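Local coordinates for enoyl-CoA hydratase/isomerase family protein (Pseudomonas syringae pv. tomato, PDB 3OT6) that probably acts on acyl-CoA thioesters, as a member of the crotonase-like enoyl-CoA hydratase/isomerase family whose precise reaction is not established, at residues A[94-99]-A[203-208]. Residues are numbered along the deposited sequence; the frame is centred on the assembly and turned at random.
Sequences PFPIIV and NAHKKT
Pro96 meets His205 through a CH-pi contact, an instance of a proline CG packing over an aromatic face where loop and helix come together. Pro96 CG lies over one face of the His205 imidazole, 3.7 Å from the ring centroid and 27° off the ring normal. The offset runs toward the rim, and Pro96 CG comes nearest to His205 NE2, at 3.4 Å. The His205 side chain leaves the helix toward the loop, and CG stands anti to the backbone N (chi1 176°), beside the carbonyl carbon. Pro96 is buried, its side chain also touching Leu197 of helix 186-197, Met202 of helix 202-230 and Ile50 of strand 50-54.

The remaining packing is aliphatic or involves the backbone. Pro94 O sits at the imidazole edge, near the ring plane, 3.8 Å from His205 CD2. The same carbonyl oxygen approaches Lys206 CB at 3.7 Å, while Pro94 CB rests against Lys206 CD at 3.8 Å. The lysine bends at chi3 (51°), and its amine end leads away from the loop.

No hydrogen bond joins the two segments directly; Lys209 NZ makes weak ones to both Phe95 O and His205 NE2. Helix 202-230 therefore meets the loop entering a parallel strand of the crotonase-type core chiefly through van der Waals and CH-pi contacts, with Lys209, one turn beyond His205, adding a weak polar bridge.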
loop_
_atom_site.group_PDB
_atom_site.type_symbol
_atom_site.label_atom_id
_atom_site.label_comp_id
_atom_site.label_asym_id
_atom_site.label_seq_id
_atom_site.Cartn_x
_atom_site.Cartn_y
_atom_site.Cartn_z
ATOM N N PRO A 94 -8.922 -10.297 5.756
ATOM C CA PRO A 94 -9.643 -10.684 6.977
ATOM C C PRO A 94 -8.943 -10.402 8.313
ATOM O O PRO A 94 -9.596 -10.426 9.362
ATOM C CB PRO A 94 -9.966 -12.160 6.763
ATOM C CG PRO A 94 -9.003 -12.661 5.741
ATOM C CD PRO A 94 -8.596 -11.434 4.889
ATOM N N PHE A 95 -7.662 -10.052 8.275
ATOM C CA PHE A 95 -6.904 -9.697 9.482
ATOM C C PHE A 95 -6.234 -8.321 9.234
ATOM O O PHE A 95 -6.116 -7.886 8.071
ATOM C CB PHE A 95 -5.849 -10.796 9.838
ATOM C CG PHE A 95 -6.440 -12.133 9.937
ATOM C CD1 PHE A 95 -6.936 -12.587 11.152
ATOM C CD2 PHE A 95 -6.596 -12.925 8.800
ATOM C CE1 PHE A 95 -7.558 -13.812 11.241
ATOM C CE2 PHE A 95 -7.231 -14.146 8.872
ATOM C CZ PHE A 95 -7.735 -14.581 10.097
ATOM N N PRO A 96 -5.802 -7.646 10.314
ATOM C CA PRO A 96 -5.279 -6.315 10.200
ATOM C C PRO A 96 -4.010 -6.275 9.339
ATOM O O PRO A 96 -3.158 -7.153 9.468
ATOM C CB PRO A 96 -4.976 -5.947 11.672
ATOM C CG PRO A 96 -6.047 -6.743 12.475
ATOM C CD PRO A 96 -5.949 -8.054 11.734
ATOM N N ILE A 97 -3.900 -5.288 8.448
ATOM C CA ILE A 97 -2.666 -5.023 7.734
ATOM C C ILE A 97 -1.989 -3.718 8.207
ATOM O O ILE A 97 -2.597 -2.611 8.190
ATOM C CB ILE A 97 -2.873 -5.033 6.227
ATOM C CG1 ILE A 97 -3.465 -6.377 5.793
ATOM C CG2 ILE A 97 -1.512 -4.845 5.493
ATOM C CD1 ILE A 97 -3.722 -6.480 4.293
ATOM N N ILE A 98 -0.743 -3.874 8.677
ATOM C CA ILE A 98 0.127 -2.773 9.055
ATOM C C ILE A 98 1.083 -2.557 7.910
ATOM O O ILE A 98 1.632 -3.514 7.325
ATOM C CB ILE A 98 0.917 -3.089 10.331
ATOM C CG1 ILE A 98 -0.031 -3.471 11.463
ATOM C CG2 ILE A 98 1.743 -1.903 10.795
ATOM C CD1 ILE A 98 0.716 -3.989 12.799
ATOM N N VAL A 99 1.248 -1.308 7.523
ATOM C CA VAL A 99 2.305 -0.997 6.557
ATOM C C VAL A 99 3.321 -0.207 7.333
ATOM O O VAL A 99 2.979 0.826 7.988
ATOM C CB VAL A 99 1.797 -0.215 5.299
ATOM C CG1 VAL A 99 2.994 0.179 4.385
ATOM C CG2 VAL A 99 0.812 -1.080 4.548
ATOM N N ASN A 203 -12.990 -11.881 14.171
ATOM C CA ASN A 203 -14.212 -12.072 13.401
ATOM C C ASN A 203 -15.008 -10.768 13.295
ATOM O O ASN A 203 -15.398 -10.371 12.206
ATOM C CB ASN A 203 -15.078 -13.161 14.004
ATOM C CG ASN A 203 -16.373 -13.297 13.266
ATOM O OD1 ASN A 203 -16.394 -13.881 12.182
ATOM N ND2 ASN A 203 -17.476 -12.721 13.825
ATOM N N ALA A 204 -15.212 -10.092 14.424
ATOM C CA ALA A 204 -15.784 -8.760 14.419
ATOM C C ALA A 204 -14.968 -7.754 13.572
ATOM O O ALA A 204 -15.551 -6.894 12.917
ATOM C CB ALA A 204 -16.004 -8.233 15.873
ATOM N N HIS A 205 -13.635 -7.867 13.573
ATOM C CA HIS A 205 -12.789 -7.035 12.740
ATOM C C HIS A 205 -13.099 -7.254 11.252
ATOM O O HIS A 205 -13.330 -6.265 10.529
ATOM C CB HIS A 205 -11.355 -7.354 13.041
ATOM C CG HIS A 205 -10.378 -6.637 12.185
ATOM N ND1 HIS A 205 -9.988 -5.328 12.433
ATOM C CD2 HIS A 205 -9.649 -7.060 11.123
ATOM C CE1 HIS A 205 -9.070 -4.979 11.547
ATOM N NE2 HIS A 205 -8.842 -6.008 10.746
ATOM N N LYS A 206 -13.143 -8.517 10.808
ATOM C CA LYS A 206 -13.376 -8.854 9.439
ATOM C C LYS A 206 -14.738 -8.317 9.003
ATOM O O LYS A 206 -14.816 -7.609 8.013
ATOM C CB LYS A 206 -13.308 -10.385 9.261
ATOM C CG LYS A 206 -13.689 -10.866 7.868
ATOM C CD LYS A 206 -13.664 -12.415 7.687
ATOM C CE LYS A 206 -14.489 -13.082 8.811
ATOM N NZ LYS A 206 -14.710 -14.562 8.681
ATOM N N LYS A 207 -15.810 -8.661 9.727
ATOM C CA LYS A 207 -17.145 -8.265 9.356
ATOM C C LYS A 207 -17.253 -6.732 9.352
ATOM O O LYS A 207 -17.815 -6.174 8.396
ATOM C CB LYS A 207 -18.190 -8.827 10.346
ATOM C CG LYS A 207 -18.308 -10.379 10.545
ATOM C CD LYS A 207 -18.533 -11.115 9.231
ATOM C CE LYS A 207 -18.228 -12.647 9.359
ATOM N NZ LYS A 207 -18.349 -13.370 8.019
ATOM N N THR A 208 -16.738 -6.043 10.397
ATOM C CA THR A 208 -16.812 -4.579 10.444
ATOM C C THR A 208 -16.026 -3.941 9.249
ATOM O O THR A 208 -16.500 -3.000 8.607
ATOM C CB THR A 208 -16.340 -4.029 11.801
ATOM O OG1 THR A 208 -17.156 -4.592 12.838
ATOM C CG2 THR A 208 -16.409 -2.441 11.915
#